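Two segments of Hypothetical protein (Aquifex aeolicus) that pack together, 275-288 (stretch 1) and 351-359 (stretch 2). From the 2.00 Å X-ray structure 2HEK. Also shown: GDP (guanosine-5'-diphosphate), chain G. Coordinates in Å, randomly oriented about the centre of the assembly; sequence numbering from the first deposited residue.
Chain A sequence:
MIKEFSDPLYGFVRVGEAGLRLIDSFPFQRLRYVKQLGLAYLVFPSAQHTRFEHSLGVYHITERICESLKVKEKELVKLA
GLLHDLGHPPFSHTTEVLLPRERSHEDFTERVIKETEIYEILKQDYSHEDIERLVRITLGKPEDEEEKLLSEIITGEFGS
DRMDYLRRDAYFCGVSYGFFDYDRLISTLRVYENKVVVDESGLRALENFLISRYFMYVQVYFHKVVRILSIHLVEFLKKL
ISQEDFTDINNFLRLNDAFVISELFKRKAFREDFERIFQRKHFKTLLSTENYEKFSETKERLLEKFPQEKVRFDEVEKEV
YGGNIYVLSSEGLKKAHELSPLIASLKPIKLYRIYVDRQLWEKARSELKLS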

ATOM      1  N   GLU A 275     -32.916 -22.228   4.492  1.00 43.07           N
ATOM      2  CA  GLU A 275     -32.359 -22.711   3.232  1.00 43.04           C
ATOM      3  C   GLU A 275     -31.979 -21.583   2.264  1.00 39.55           C
ATOM      4  O   GLU A 275     -30.902 -21.613   1.653  1.00 36.47           O
ATOM      5  CB  GLU A 275     -33.330 -23.675   2.574  1.00 48.80           C
ATOM      6  CG  GLU A 275     -33.443 -24.987   3.376  1.00 56.38           C
ATOM      7  CD  GLU A 275     -34.409 -25.990   2.779  1.00 61.09           C
ATOM      8  OE1 GLU A 275     -34.836 -25.793   1.612  1.00 62.98           O
ATOM      9  OE2 GLU A 275     -34.736 -26.981   3.490  1.00 63.85           O
ATOM     10  N   ARG A 276     -32.862 -20.598   2.156  1.00 35.59           N
ATOM     11  CA  ARG A 276     -32.681 -19.444   1.248  1.00 38.18           C
ATOM     12  C   ARG A 276     -31.488 -18.580   1.641  1.00 39.07           C
ATOM     13  O   ARG A 276     -30.821 -17.977   0.784  1.00 38.95           O
ATOM     14  CB  ARG A 276     -33.944 -18.574   1.270  1.00 39.26           C
ATOM     15  CG  ARG A 276     -35.112 -19.228   0.533  1.00 41.51           C
ATOM     16  CD  ARG A 276     -36.441 -18.521   0.807  1.00 44.16           C
ATOM     17  NE  ARG A 276     -37.515 -19.151   0.029  1.00 49.26           N
ATOM     18  CZ  ARG A 276     -38.735 -18.656  -0.163  1.00 48.72           C
ATOM     19  NH1 ARG A 276     -39.086 -17.486   0.353  1.00 47.98           N
ATOM     20  NH2 ARG A 276     -39.613 -19.348  -0.887  1.00 52.68           N
ATOM     21  N   ILE A 277     -31.243 -18.496   2.946  1.00 38.75           N
ATOM     22  CA  ILE A 277     -30.185 -17.621   3.450  1.00 39.18           C
ATOM     23  C   ILE A 277     -28.856 -18.362   3.621  1.00 40.33           C
ATOM     24  O   ILE A 277     -27.824 -17.849   3.218  1.00 35.50           O
ATOM     25  CB  ILE A 277     -30.552 -16.977   4.776  1.00 38.13           C
ATOM     26  CG1 ILE A 277     -31.785 -16.078   4.619  1.00 38.94           C
ATOM     27  CG2 ILE A 277     -29.338 -16.145   5.313  1.00 38.28           C
ATOM     28  CD1 ILE A 277     -32.444 -15.701   5.935  1.00 39.62           C
ATOM     29  N   PHE A 278     -28.901 -19.563   4.208  1.00 41.63           N
ATOM     30  CA  PHE A 278     -27.675 -20.251   4.624  1.00 42.63           C
ATOM     31  C   PHE A 278     -27.281 -21.491   3.826  1.00 44.89           C
ATOM     32  O   PHE A 278     -26.140 -21.954   3.936  1.00 46.84           O
ATOM     33  CB  PHE A 278     -27.746 -20.573   6.115  1.00 41.24           C
ATOM     34  CG  PHE A 278     -27.607 -19.368   6.990  1.00 41.38           C
ATOM     35  CD1 PHE A 278     -28.623 -19.008   7.854  1.00 40.54           C
ATOM     36  CD2 PHE A 278     -26.454 -18.565   6.925  1.00 40.55           C
ATOM     37  CE1 PHE A 278     -28.500 -17.894   8.668  1.00 42.86           C
ATOM     38  CE2 PHE A 278     -26.326 -17.450   7.712  1.00 39.88           C
ATOM     39  CZ  PHE A 278     -27.352 -17.110   8.599  1.00 43.08           C
ATOM     40  N   GLN A 279     -28.184 -22.015   3.005  1.00 43.22           N
ATOM     41  CA  GLN A 279     -27.865 -23.190   2.187  1.00 45.93           C
ATOM     42  C   GLN A 279     -27.766 -22.904   0.698  1.00 45.72           C
ATOM     43  O   GLN A 279     -28.021 -23.769  -0.128  1.00 45.86           O
ATOM     44  CB  GLN A 279     -28.933 -24.263   2.352  1.00 51.23           C
ATOM     45  CG  GLN A 279     -28.909 -24.996   3.693  1.00 53.68           C
ATOM     46  CD  GLN A 279     -29.758 -26.255   3.678  1.00 60.82           C
ATOM     47  OE1 GLN A 279     -30.357 -26.599   2.651  1.00 60.21           O
ATOM     48  NE2 GLN A 279     -29.947 -27.089   4.680  1.00 59.87           N
ATOM     49  N   ARG A 280     -27.448 -21.673   0.332  1.00 41.47           N
ATOM     50  CA  ARG A 280     -27.281 -21.217  -1.063  1.00 40.05           C
ATOM     51  C   ARG A 280     -28.480 -21.496  -1.972  1.00 42.19           C
ATOM     52  O   ARG A 280     -28.311 -21.748  -3.153  1.00 46.14           O
ATOM     53  CB  ARG A 280     -25.997 -21.823  -1.643  1.00 38.04           C
ATOM     54  CG  ARG A 280     -25.097 -20.807  -2.383  1.00 38.38           C
ATOM     55  CD  ARG A 280     -24.121 -20.050  -1.488  1.00 36.67           C
ATOM     56  NE  ARG A 280     -23.595 -18.841  -2.116  1.00 33.66           N
ATOM     57  CZ  ARG A 280     -23.205 -17.761  -1.448  1.00 33.17           C
ATOM     58  NH1 ARG A 280     -23.281 -17.737  -0.126  1.00 30.03           N
ATOM     59  NH2 ARG A 280     -22.740 -16.709  -2.104  1.00 32.14           N
ATOM     60  N   LYS A 281     -29.681 -21.385  -1.417  1.00 40.48           N
ATOM     61  CA  LYS A 281     -30.925 -21.601  -2.164  1.00 43.70           C
ATOM     62  C   LYS A 281     -31.693 -20.276  -2.313  1.00 43.41           C
ATOM     63  O   LYS A 281     -32.911 -20.289  -2.454  1.00 42.70           O
ATOM     64  CB  LYS A 281     -31.794 -22.663  -1.483  1.00 43.80           C
ATOM     65  CG  LYS A 281     -31.167 -24.044  -1.383  1.00 45.79           C
ATOM     66  CD  LYS A 281     -32.176 -25.078  -0.905  1.00 49.48           C
ATOM     67  CE  LYS A 281     -31.541 -26.434  -0.650  1.00 55.47           C
ATOM     68  NZ  LYS A 281     -32.201 -27.148   0.478  1.00 59.64           N
ATOM     69  N   HIS A 282     -30.959 -19.151  -2.267  1.00 41.01           N
ATOM     70  CA  HIS A 282     -31.545 -17.823  -2.462  1.00 38.74           C
ATOM     71  C   HIS A 282     -32.197 -17.767  -3.847  1.00 39.38           C
ATOM     72  O   HIS A 282     -31.733 -18.436  -4.781  1.00 40.17           O
ATOM     73  CB  HIS A 282     -30.466 -16.700  -2.322  1.00 35.59           C
ATOM     74  CG  HIS A 282     -29.330 -16.801  -3.301  1.00 34.73           C
ATOM     75  ND1 HIS A 282     -29.405 -16.307  -4.589  1.00 35.64           N
ATOM     76  CD2 HIS A 282     -28.065 -17.266  -3.155  1.00 34.06           C
ATOM     77  CE1 HIS A 282     -28.263 -16.537  -5.220  1.00 32.06           C
ATOM     78  NE2 HIS A 282     -27.426 -17.107  -4.366  1.00 35.11           N
ATOM     79  N   PHE A 283     -33.249 -16.962  -3.989  1.00 41.35           N
ATOM     80  CA  PHE A 283     -33.815 -16.725  -5.316  1.00 42.17           C
ATOM     81  C   PHE A 283     -32.703 -16.287  -6.259  1.00 43.85           C
ATOM     82  O   PHE A 283     -31.766 -15.560  -5.869  1.00 44.49           O
ATOM     83  CB  PHE A 283     -34.948 -15.703  -5.278  1.00 43.28           C
ATOM     84  CG  PHE A 283     -36.262 -16.227  -4.696  1.00 44.56           C
ATOM     85  CD1 PHE A 283     -36.316 -17.399  -3.955  1.00 44.94           C
ATOM     86  CD2 PHE A 283     -37.433 -15.510  -4.878  1.00 46.57           C
ATOM     87  CE1 PHE A 283     -37.529 -17.851  -3.416  1.00 46.45           C
ATOM     88  CE2 PHE A 283     -38.661 -15.949  -4.344  1.00 47.64           C
ATOM     89  CZ  PHE A 283     -38.710 -17.124  -3.611  1.00 45.22           C
ATOM     90  N   LYS A 284     -32.780 -16.765  -7.488  1.00 44.37           N
ATOM     91  CA  LYS A 284     -31.742 -16.512  -8.472  1.00 46.78           C
ATOM     92  C   LYS A 284     -32.090 -15.266  -9.315  1.00 46.91           C
ATOM     93  O   LYS A 284     -33.252 -15.028  -9.620  1.00 47.65           O
ATOM     94  CB  LYS A 284     -31.573 -17.765  -9.316  1.00 51.20           C
ATOM     95  CG  LYS A 284     -30.527 -17.688 -10.393  1.00 57.31           C
ATOM     96  CD  LYS A 284     -30.137 -19.095 -10.823  1.00 62.74           C
ATOM     97  CE  LYS A 284     -28.899 -19.088 -11.702  1.00 67.07           C
ATOM     98  NZ  LYS A 284     -28.383 -20.479 -11.886  1.00 69.75           N
ATOM     99  N   THR A 285     -31.091 -14.463  -9.668  1.00 45.75           N
ATOM    100  CA  THR A 285     -31.331 -13.240 -10.436  1.00 42.93           C
ATOM    101  C   THR A 285     -31.793 -13.600 -11.858  1.00 42.94           C
ATOM    102  O   THR A 285     -31.078 -14.261 -12.601  1.00 42.15           O
ATOM    103  CB  THR A 285     -30.064 -12.334 -10.518  1.00 42.01           C
ATOM    104  OG1 THR A 285     -29.556 -12.103  -9.194  1.00 43.03           O
ATOM    105  CG2 THR A 285     -30.412 -11.003 -11.132  1.00 39.34           C
ATOM    106  N   LEU A 286     -32.986 -13.170 -12.221  1.00 41.90           N
ATOM    107  CA  LEU A 286     -33.462 -13.392 -13.597  1.00 45.43           C
ATOM    108  C   LEU A 286     -33.098 -12.196 -14.484  1.00 46.09           C
ATOM    109  O   LEU A 286     -32.631 -12.359 -15.604  1.00 48.94           O
ATOM    110  CB  LEU A 286     -34.979 -13.625 -13.589  1.00 42.94           C
ATOM    111  CG  LEU A 286     -35.716 -13.872 -14.922  1.00 46.97           C
ATOM    112  CD1 LEU A 286     -35.181 -15.111 -15.635  1.00 43.96           C
ATOM    113  CD2 LEU A 286     -37.191 -14.004 -14.624  1.00 45.81           C
ATOM    114  N   LEU A 287     -33.305 -10.993 -13.960  1.00 46.14           N
ATOM    115  CA  LEU A 287     -33.038  -9.773 -14.689  1.00 44.82           C
ATOM    116  C   LEU A 287     -32.345  -8.767 -13.778  1.00 41.76           C
ATOM    117  O   LEU A 287     -32.784  -8.534 -12.650  1.00 40.60           O
ATOM    118  CB  LEU A 287     -34.357  -9.159 -15.183  1.00 45.79           C
ATOM    119  CG  LEU A 287     -34.271  -7.836 -15.954  1.00 48.00           C
ATOM    120  CD1 LEU A 287     -33.565  -8.054 -17.272  1.00 48.66           C
ATOM    121  CD2 LEU A 287     -35.656  -7.185 -16.155  1.00 47.85           C
ATOM    122  N   SER A 288     -31.324  -8.098 -14.303  1.00 36.96           N
ATOM    123  CA  SER A 288     -30.688  -6.994 -13.606  1.00 37.75           C
ATOM    124  C   SER A 288     -30.510  -5.965 -14.674  1.00 38.29           C
ATOM    125  O   SER A 288     -29.789  -6.191 -15.646  1.00 42.25           O
ATOM    126  CB  SER A 288     -29.342  -7.370 -12.981  1.00 37.24           C
ATOM    127  OG  SER A 288     -28.653  -6.221 -12.510  1.00 39.30           O
ATOM    128  N   LEU A 351     -30.829   0.683 -10.588  1.00 36.34           N
ATOM    129  CA  LEU A 351     -30.760  -0.729 -10.906  1.00 35.36           C
ATOM    130  C   LEU A 351     -32.071  -1.379 -10.552  1.00 36.02           C
ATOM    131  O   LEU A 351     -32.635  -1.111  -9.473  1.00 34.40           O
ATOM    132  CB  LEU A 351     -29.608  -1.420 -10.132  1.00 38.71           C
ATOM    133  CG  LEU A 351     -28.149  -1.083 -10.513  1.00 41.65           C
ATOM    134  CD1 LEU A 351     -27.211  -1.369  -9.324  1.00 44.80           C
ATOM    135  CD2 LEU A 351     -27.689  -1.867 -11.730  1.00 44.34           C
ATOM    136  N   TYR A 352     -32.547  -2.255 -11.432  1.00 33.78           N
ATOM    137  CA  TYR A 352     -33.817  -2.951 -11.181  1.00 36.74           C
ATOM    138  C   TYR A 352     -33.546  -4.412 -11.310  1.00 34.52           C
ATOM    139  O   TYR A 352     -32.956  -4.848 -12.276  1.00 37.98           O
ATOM    140  CB  TYR A 352     -34.907  -2.495 -12.188  1.00 42.32           C
ATOM    141  CG  TYR A 352     -34.928  -1.001 -12.283  1.00 38.82           C
ATOM    142  CD1 TYR A 352     -34.239  -0.351 -13.298  1.00 39.75           C
ATOM    143  CD2 TYR A 352     -35.552  -0.244 -11.302  1.00 38.59           C
ATOM    144  CE1 TYR A 352     -34.219   1.033 -13.360  1.00 39.57           C
ATOM    145  CE2 TYR A 352     -35.502   1.123 -11.333  1.00 40.95           C
ATOM    146  CZ  TYR A 352     -34.853   1.745 -12.387  1.00 38.78           C
ATOM    147  OH  TYR A 352     -34.807   3.107 -12.422  1.00 44.13           O
ATOM    148  N   ARG A 353     -33.934  -5.177 -10.305  1.00 34.36           N
ATOM    149  CA  ARG A 353     -33.628  -6.592 -10.320  1.00 34.82           C
ATOM    150  C   ARG A 353     -34.892  -7.413 -10.194  1.00 35.09           C
ATOM    151  O   ARG A 353     -35.798  -7.040  -9.459  1.00 35.39           O
ATOM    152  CB  ARG A 353     -32.648  -6.976  -9.182  1.00 31.01           C
ATOM    153  CG  ARG A 353     -31.175  -6.861  -9.608  1.00 33.93           C
ATOM    154  CD  ARG A 353     -30.701  -5.432  -9.631  1.00 32.41           C
ATOM    155  NE  ARG A 353     -29.236  -5.397  -9.811  1.00 35.13           N
ATOM    156  CZ  ARG A 353     -28.353  -5.217  -8.822  1.00 34.24           C
ATOM    157  NH1 ARG A 353     -28.769  -5.013  -7.561  1.00 30.57           N
ATOM    158  NH2 ARG A 353     -27.042  -5.208  -9.110  1.00 31.75           N
ATOM    159  N   ILE A 354     -34.923  -8.540 -10.882  1.00 36.54           N
ATOM    160  CA  ILE A 354     -36.001  -9.531 -10.654  1.00 37.56           C
ATOM    161  C   ILE A 354     -35.345 -10.846 -10.278  1.00 32.76           C
ATOM    162  O   ILE A 354     -34.421 -11.311 -10.945  1.00 37.33           O
ATOM    163  CB  ILE A 354     -36.928  -9.739 -11.899  1.00 38.26           C
ATOM    164  CG1 ILE A 354     -37.584  -8.419 -12.310  1.00 40.64           C
ATOM    165  CG2 ILE A 354     -38.035 -10.774 -11.598  1.00 36.36           C
ATOM    166  CD1 ILE A 354     -38.360  -8.491 -13.655  1.00 39.89           C
ATOM    167  N   TYR A 355     -35.824 -11.431  -9.199  1.00 33.19           N
ATOM    168  CA  TYR A 355     -35.289 -12.690  -8.706  1.00 36.66           C
ATOM    169  C   TYR A 355     -36.402 -13.734  -8.719  1.00 39.35           C
ATOM    170  O   TYR A 355     -37.543 -13.406  -8.389  1.00 39.82           O
ATOM    171  CB  TYR A 355     -34.883 -12.509  -7.242  1.00 34.90           C
ATOM    172  CG  TYR A 355     -33.793 -11.469  -7.012  1.00 34.10           C
ATOM    173  CD1 TYR A 355     -34.118 -10.187  -6.612  1.00 34.05           C
ATOM    174  CD2 TYR A 355     -32.432 -11.794  -7.184  1.00 34.60           C
ATOM    175  CE1 TYR A 355     -33.116  -9.208  -6.363  1.00 34.27           C
ATOM    176  CE2 TYR A 355     -31.425 -10.834  -6.932  1.00 34.08           C
ATOM    177  CZ  TYR A 355     -31.786  -9.546  -6.534  1.00 33.78           C
ATOM    178  OH  TYR A 355     -30.835  -8.574  -6.285  1.00 33.32           O
ATOM    179  N   VAL A 356     -36.054 -14.982  -9.023  1.00 41.77           N
ATOM    180  CA  VAL A 356     -37.030 -16.079  -8.984  1.00 45.83           C
ATOM    181  C   VAL A 356     -36.536 -17.306  -8.220  1.00 47.36           C
ATOM    182  O   VAL A 356     -35.347 -17.626  -8.236  1.00 48.03           O
ATOM    183  CB  VAL A 356     -37.459 -16.521 -10.408  1.00 46.87           C
ATOM    184  CG1 VAL A 356     -38.096 -15.378 -11.137  1.00 49.61           C
ATOM    185  CG2 VAL A 356     -36.273 -17.010 -11.193  1.00 47.70           C
ATOM    186  N   ASP A 357     -37.467 -17.982  -7.549  1.00 50.47           N
ATOM    187  CA  ASP A 357     -37.223 -19.297  -6.954  1.00 50.74           C
ATOM    188  C   ASP A 357     -36.314 -20.113  -7.863  1.00 49.69           C
ATOM    189  O   ASP A 357     -36.557 -20.210  -9.061  1.00 47.54           O
ATOM    190  CB  ASP A 357     -38.561 -20.008  -6.748  1.00 53.27           C
ATOM    191  CG  ASP A 357     -38.440 -21.269  -5.904  1.00 55.78           C
ATOM    192  OD1 ASP A 357     -39.109 -21.327  -4.844  1.00 58.23           O
ATOM    193  OD2 ASP A 357     -37.681 -22.186  -6.297  1.00 54.71           O
ATOM    194  N   ARG A 358     -35.262 -20.702  -7.309  1.00 53.72           N
ATOM    195  CA  ARG A 358     -34.272 -21.378  -8.162  1.00 62.45           C
ATOM    196  C   ARG A 358     -34.816 -22.605  -8.932  1.00 65.83           C
ATOM    197  O   ARG A 358     -34.271 -22.982  -9.975  1.00 65.64           O
ATOM    198  CB  ARG A 358     -32.969 -21.688  -7.397  1.00 65.39           C
ATOM    199  CG  ARG A 358     -33.046 -22.816  -6.379  1.00 69.16           C
ATOM    200  CD  ARG A 358     -31.641 -23.247  -5.972  1.00 74.11           C
ATOM    201  NE  ARG A 358     -31.540 -24.685  -5.701  1.00 79.11           N
ATOM    202  CZ  ARG A 358     -30.412 -25.392  -5.795  1.00 80.87           C
ATOM    203  NH1 ARG A 358     -29.275 -24.810  -6.170  1.00 82.81           N
ATOM    204  NH2 ARG A 358     -30.417 -26.691  -5.521  1.00 83.35           N
ATOM    205  N   GLN A 359     -35.897 -23.200  -8.429  1.00 70.40           N
ATOM    206  CA  GLN A 359     -36.573 -24.307  -9.124  1.00 81.20           C
ATOM    207  C   GLN A 359     -37.201 -23.852 -10.453  1.00 74.84           C
ATOM    208  O   GLN A 359     -37.041 -24.514 -11.483  1.00 77.85           O
ATOM    209  CB  GLN A 359     -37.641 -24.948  -8.227  1.00 75.56           C
ATOM    210  CG  GLN A 359     -37.111 -25.598  -6.949  1.00 82.43           C
ATOM    211  CD  GLN A 359     -38.212 -25.859  -5.907  1.00 76.23           C
ATOM    212  OE1 GLN A 359     -39.344 -25.365  -6.024  1.00 85.33           O
ATOM    213  NE2 GLN A 359     -37.877 -26.638  -4.882  1.00 84.68           N
TER
HETATM  214  PB  GDP G 401     -24.744 -16.814  -8.324  1.00 69.84           P
HETATM  215  O1B GDP G 401     -24.718 -15.397  -8.885  1.00 66.69           O
HETATM  216  O2B GDP G 401     -25.971 -17.575  -8.813  1.00 71.52           O
HETATM  217  O3B GDP G 401     -23.492 -17.567  -8.770  1.00 72.92           O
HETATM  218  O3A GDP G 401     -24.835 -16.755  -6.709  1.00 58.55           O
HETATM  219  PA  GDP G 401     -23.950 -17.626  -5.682  1.00 50.17           P
HETATM  220  O1A GDP G 401     -23.310 -18.848  -6.283  1.00 49.13           O
HETATM  221  O2A GDP G 401     -24.804 -18.021  -4.506  1.00 49.74           O
HETATM  222  O5' GDP G 401     -22.802 -16.629  -5.124  1.00 47.64           O
HETATM  223  C5' GDP G 401     -22.316 -15.481  -5.805  1.00 46.06           C
HETATM  224  C4' GDP G 401     -20.949 -15.035  -5.267  1.00 43.38           C
HETATM  225  O4' GDP G 401     -20.701 -15.365  -3.887  1.00 38.53           O
HETATM  226  C3' GDP G 401     -19.812 -15.641  -6.046  1.00 45.02           C
HETATM  227  O3' GDP G 401     -18.956 -14.504  -6.363  1.00 49.72           O
HETATM  228  C2' GDP G 401     -19.091 -16.451  -5.012  1.00 42.35           C
HETATM  229  O2' GDP G 401     -17.725 -16.359  -5.340  1.00 52.07           O
HETATM  230  C1' GDP G 401     -19.339 -15.736  -3.710  1.00 36.11           C
HETATM  231  N9  GDP G 401     -19.346 -16.628  -2.531  1.00 33.75           N
HETATM  232  C8  GDP G 401     -18.920 -16.315  -1.296  1.00 33.81           C
HETATM  233  N7  GDP G 401     -19.119 -17.334  -0.434  1.00 33.42           N
HETATM  234  C5  GDP G 401     -19.682 -18.330  -1.136  1.00 34.28           C
HETATM  235  C6  GDP G 401     -20.132 -19.703  -0.841  1.00 33.89           C
HETATM  236  O6  GDP G 401     -20.018 -20.107   0.307  1.00 32.53           O
HETATM  237  N1  GDP G 401     -20.711 -20.439  -1.808  1.00 34.89           N
HETATM  238  C2  GDP G 401     -20.848 -19.975  -3.068  1.00 35.62           C
HETATM  239  N2  GDP G 401     -21.428 -20.799  -4.004  1.00 35.67           N
HETATM  240  N3  GDP G 401     -20.439 -18.708  -3.411  1.00 32.98           N
HETATM  241  C4  GDP G 401     -19.863 -17.874  -2.505  1.00 34.11           C
HETATM  242  O   HOH W   1     -34.814 -20.549  -4.386  1.00 50.83           O
HETATM  243  O   HOH W   2     -25.500  -5.626 -11.729  1.00 56.71           O

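The contact is built on two antiparallel strands, 284-288 and 351-356, whose axes approach to 4.4 Å and whose directions differ by 140°, well short of flat antiparallel. The backbone ladder starts with Lys 284 facing Val 356: Lys 284 N donates to Val 356 O (2.8 Å), and Val 356 N returns a bond to Lys 284 O (2.9 Å). Then the register slips by one residue. Leu 286 N and Leu 287 N both donate to Ile 354 O, at 2.7 and 3.2 Å, so a single carbonyl serves two amides. This is a beta bulge, and Leu 286, with phi/psi of -92/-44, is the extra residue. Beyond it the ladder resumes, with Ile 354 N donating to Leu 287 O (2.8 Å).

The bulge has consequences for shape. Leu 286 points its CA-to-CB bond toward the partner strand, and its CD2 fits against CG1 of Val 356 at 3.9 Å. Leu 287 follows on the face shared with Ile 354 and Val 356, where its CD2 meets Ile 354 CD1, also at 3.9 Å. The rule is that one inserted residue sends two neighbouring side chains to the same side, so both leucines can fill the space beside Val 356 and Ile 354, an apolar patch that ordinary strand alternation would not give.

The other face, carrying Thr 285, Ser 288, Arg 353 and Tyr 355, is more polar. Thr 285 OG1 sits 3.2 Å from Tyr 355 CE2, a close packing contact obliquely placed against the ring. Farther along, Arg 353 NE donates to Ser 288 OG (2.9 Å), the hydroxyl lying near the guanidinium plane. A water accepts from Arg 353 NH2 (3.1 Å) and forms a weak bond with Ser 288 OG (3.3 Å), bridging the same pair.

Before the strand, Phe 283 acts as a broad lid on the turn of the chain after Val 356. Its CB touches Tyr 355 CB at 3.8 Å, while the ring lays one face over the backbone of Asp 357, with CG 3.6 Å from Asp 357 N. Arg 358 extends along the loop before Phe 283, its CD 4.2 Å from Lys 281 CA. The remaining gap is spanned by a water that donates to Lys 281 O (2.7 Å) and accepts from Arg 358 N (3.0 Å). His 282 instead turns away from the second stretch, giving its NE2 to GDP O2A (2.8 Å) and its ND1 to Phe 283 O (2.8 Å).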